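Local coordinates for protein amicyanin (Paracoccus versutus, PDB 1ID2) that carries a type 1 blue copper centre and probably shuttles single electrons as a small soluble electron-transfer protein, at residues Glu9-Ala14 with Glu71-Asp76. Numbering follows the deposited sequence.
Sequences EKPVAA and EMMTKD
The backbones of Glu-9–Ala-14 and Glu-71–Asp-76 run the same way, their end-to-end directions only 9° apart, joining the end of edge strand 4-13 to the loop that enters strand 77-83 in the cupredoxin beta-sandwich. This is not sheet pairing: the segments touch at their two ends and around Pro-11. At one end Ala-14 N donates to Asp-76 O at 3.0 Å, with an N-H···O angle of 145°. Next to this bond strands 4-13 and 77-83 pair antiparallel, Val-12 with Ala-78, the loop having turned back at Asp-76. The small methyl of Ala-14 suits this close approach, its CB sitting 3.2 Å from the same Asp-76 O. At the other end a water bridges the segments, giving a hydrogen to Glu-9 O and accepting one from Glu-71 N.

Between these ends Pro-11, buried and pointing its ring at the loop, is wedged between the two segments. It has no backbone N-H to satisfy, and the CH edge of its ring packs on polar and apolar atoms alike: CG lies 3.3 Å from Met-72 O, and CB meets Met-73 CG at 4.2 Å. Met-73, long and flexible, reaches on into the core against Trp-46 and Tyr-79, whereas Met-72 turns off to the copper side, its side chain about 6 Å from the metal. The extended Glu-71 side chain passes across the proline ring, with OE1 3.6 Å from Pro-11 CD. Its CG lies beside the backbone N, which carries the carboxylate to Glu-9 at the protein surface. Both acids suit a solvent-facing edge, but the charges would probably repel unless solvent screens them or a proton is shared: the carboxylate planes stand 56° apart, and Glu-71 OE2 lies 3.2 Å from both Glu-9 O and Glu-9 OE2, all acceptors.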
loop_
_atom_site.group_PDB
_atom_site.type_symbol
_atom_site.label_atom_id
_atom_site.label_comp_id
_atom_site.label_asym_id
_atom_site.label_seq_id
_atom_site.Cartn_x
_atom_site.Cartn_y
_atom_site.Cartn_z
ATOM N N GLU A 9 0.299 10.607 5.865
ATOM C CA GLU A 9 -0.988 10.127 6.339
ATOM C C GLU A 9 -2.008 10.257 5.209
ATOM O O GLU A 9 -2.747 9.313 4.924
ATOM C CB GLU A 9 -1.441 10.944 7.552
ATOM C CG GLU A 9 -2.491 10.259 8.413
ATOM C CD GLU A 9 -3.089 11.185 9.457
ATOM O OE1 GLU A 9 -2.875 10.939 10.663
ATOM O OE2 GLU A 9 -3.779 12.154 9.073
ATOM N N LYS A 10 -1.957 11.388 4.506
ATOM C CA LYS A 10 -2.928 11.746 3.464
ATOM C C LYS A 10 -2.552 11.064 2.131
ATOM O O LYS A 10 -1.364 10.985 1.780
ATOM C CB LYS A 10 -2.934 13.270 3.304
ATOM C CG LYS A 10 -3.945 13.838 2.326
ATOM C CD LYS A 10 -3.829 15.355 2.296
ATOM C CE LYS A 10 -4.476 15.958 1.063
ATOM N NZ LYS A 10 -4.148 17.407 0.950
ATOM N N PRO A 11 -3.559 10.594 1.355
ATOM C CA PRO A 11 -3.349 10.314 -0.082
ATOM C C PRO A 11 -2.833 11.527 -0.870
ATOM O O PRO A 11 -3.250 12.665 -0.616
ATOM C CB PRO A 11 -4.740 9.870 -0.577
ATOM C CG PRO A 11 -5.423 9.367 0.652
ATOM C CD PRO A 11 -4.942 10.288 1.763
ATOM N N VAL A 12 -1.876 11.284 -1.767
ATOM C CA VAL A 12 -1.398 12.305 -2.694
ATOM C C VAL A 12 -2.004 12.102 -4.076
ATOM O O VAL A 12 -2.728 11.141 -4.312
ATOM C CB VAL A 12 0.155 12.332 -2.822
ATOM C CG1 VAL A 12 0.779 12.515 -1.467
ATOM C CG2 VAL A 12 0.673 11.088 -3.494
ATOM N N ALA A 13 -1.874 13.109 -4.925
ATOM C CA ALA A 13 -2.423 13.010 -6.258
ATOM C C ALA A 13 -1.497 12.094 -7.022
ATOM O O ALA A 13 -0.287 12.097 -6.766
ATOM C CB ALA A 13 -2.469 14.384 -6.893
ATOM N N ALA A 14 -2.044 11.323 -7.962
ATOM C CA ALA A 14 -1.229 10.391 -8.746
ATOM C C ALA A 14 -0.183 11.159 -9.548
ATOM O O ALA A 14 0.948 10.690 -9.727
ATOM C CB ALA A 14 -2.111 9.526 -9.676
ATOM N N GLU A 71 -5.386 5.599 4.904
ATOM C CA GLU A 71 -6.534 6.413 4.513
ATOM C C GLU A 71 -7.041 5.997 3.134
ATOM O O GLU A 71 -6.278 5.455 2.324
ATOM C CB GLU A 71 -6.137 7.889 4.493
ATOM C CG GLU A 71 -6.146 8.547 5.868
ATOM C CD GLU A 71 -5.953 10.058 5.805
ATOM O OE1 GLU A 71 -6.602 10.733 4.970
ATOM O OE2 GLU A 71 -5.163 10.582 6.616
ATOM N N MET A 72 -8.340 6.188 2.901
ATOM C CA MET A 72 -8.992 5.854 1.616
ATOM C C MET A 72 -8.552 6.751 0.444
ATOM O O MET A 72 -8.425 7.962 0.612
ATOM C CB MET A 72 -10.516 5.951 1.754
ATOM C CG MET A 72 -11.110 5.119 2.892
ATOM S SD MET A 72 -10.844 3.349 2.713
ATOM C CE MET A 72 -11.619 3.157 1.199
ATOM N N MET A 73 -8.205 6.132 -0.685
ATOM C CA MET A 73 -7.913 6.840 -1.934
ATOM C C MET A 73 -9.191 6.823 -2.734
ATOM O O MET A 73 -9.956 5.845 -2.717
ATOM C CB MET A 73 -6.847 6.128 -2.777
ATOM C CG MET A 73 -5.465 6.027 -2.159
ATOM S SD MET A 73 -4.411 4.730 -2.907
ATOM C CE MET A 73 -4.595 3.396 -1.715
ATOM N N THR A 74 -9.489 7.965 -3.322
ATOM C CA THR A 74 -10.484 8.034 -4.359
ATOM C C THR A 74 -9.708 8.010 -5.658
ATOM O O THR A 74 -8.487 7.730 -5.666
ATOM C CB THR A 74 -11.317 9.313 -4.236
ATOM O OG1 THR A 74 -10.473 10.462 -4.375
ATOM C CG2 THR A 74 -11.980 9.366 -2.874
ATOM N N LYS A 75 -10.431 8.188 -6.754
ATOM C CA LYS A 75 -9.896 7.983 -8.090
ATOM C C LYS A 75 -8.628 8.804 -8.343
ATOM O O LYS A 75 -8.607 10.016 -8.136
ATOM C CB LYS A 75 -10.974 8.328 -9.127
ATOM C CG LYS A 75 -10.531 8.072 -10.529
ATOM C CD LYS A 75 -11.623 8.440 -11.499
ATOM C CE LYS A 75 -11.144 8.332 -12.932
ATOM N NZ LYS A 75 -10.373 7.093 -13.150
ATOM N N ASP A 76 -7.613 8.134 -8.881
ATOM C CA ASP A 76 -6.272 8.683 -9.113
ATOM C C ASP A 76 -5.638 9.405 -7.949
ATOM O O ASP A 76 -4.835 10.320 -8.139
ATOM C CB ASP A 76 -6.241 9.585 -10.346
ATOM C CG ASP A 76 -6.659 8.858 -11.588
ATOM O OD1 ASP A 76 -7.600 9.372 -12.228
ATOM O OD2 ASP A 76 -6.114 7.748 -11.864
HETATM O O HOH W 1 -2.844 6.961 6.346
#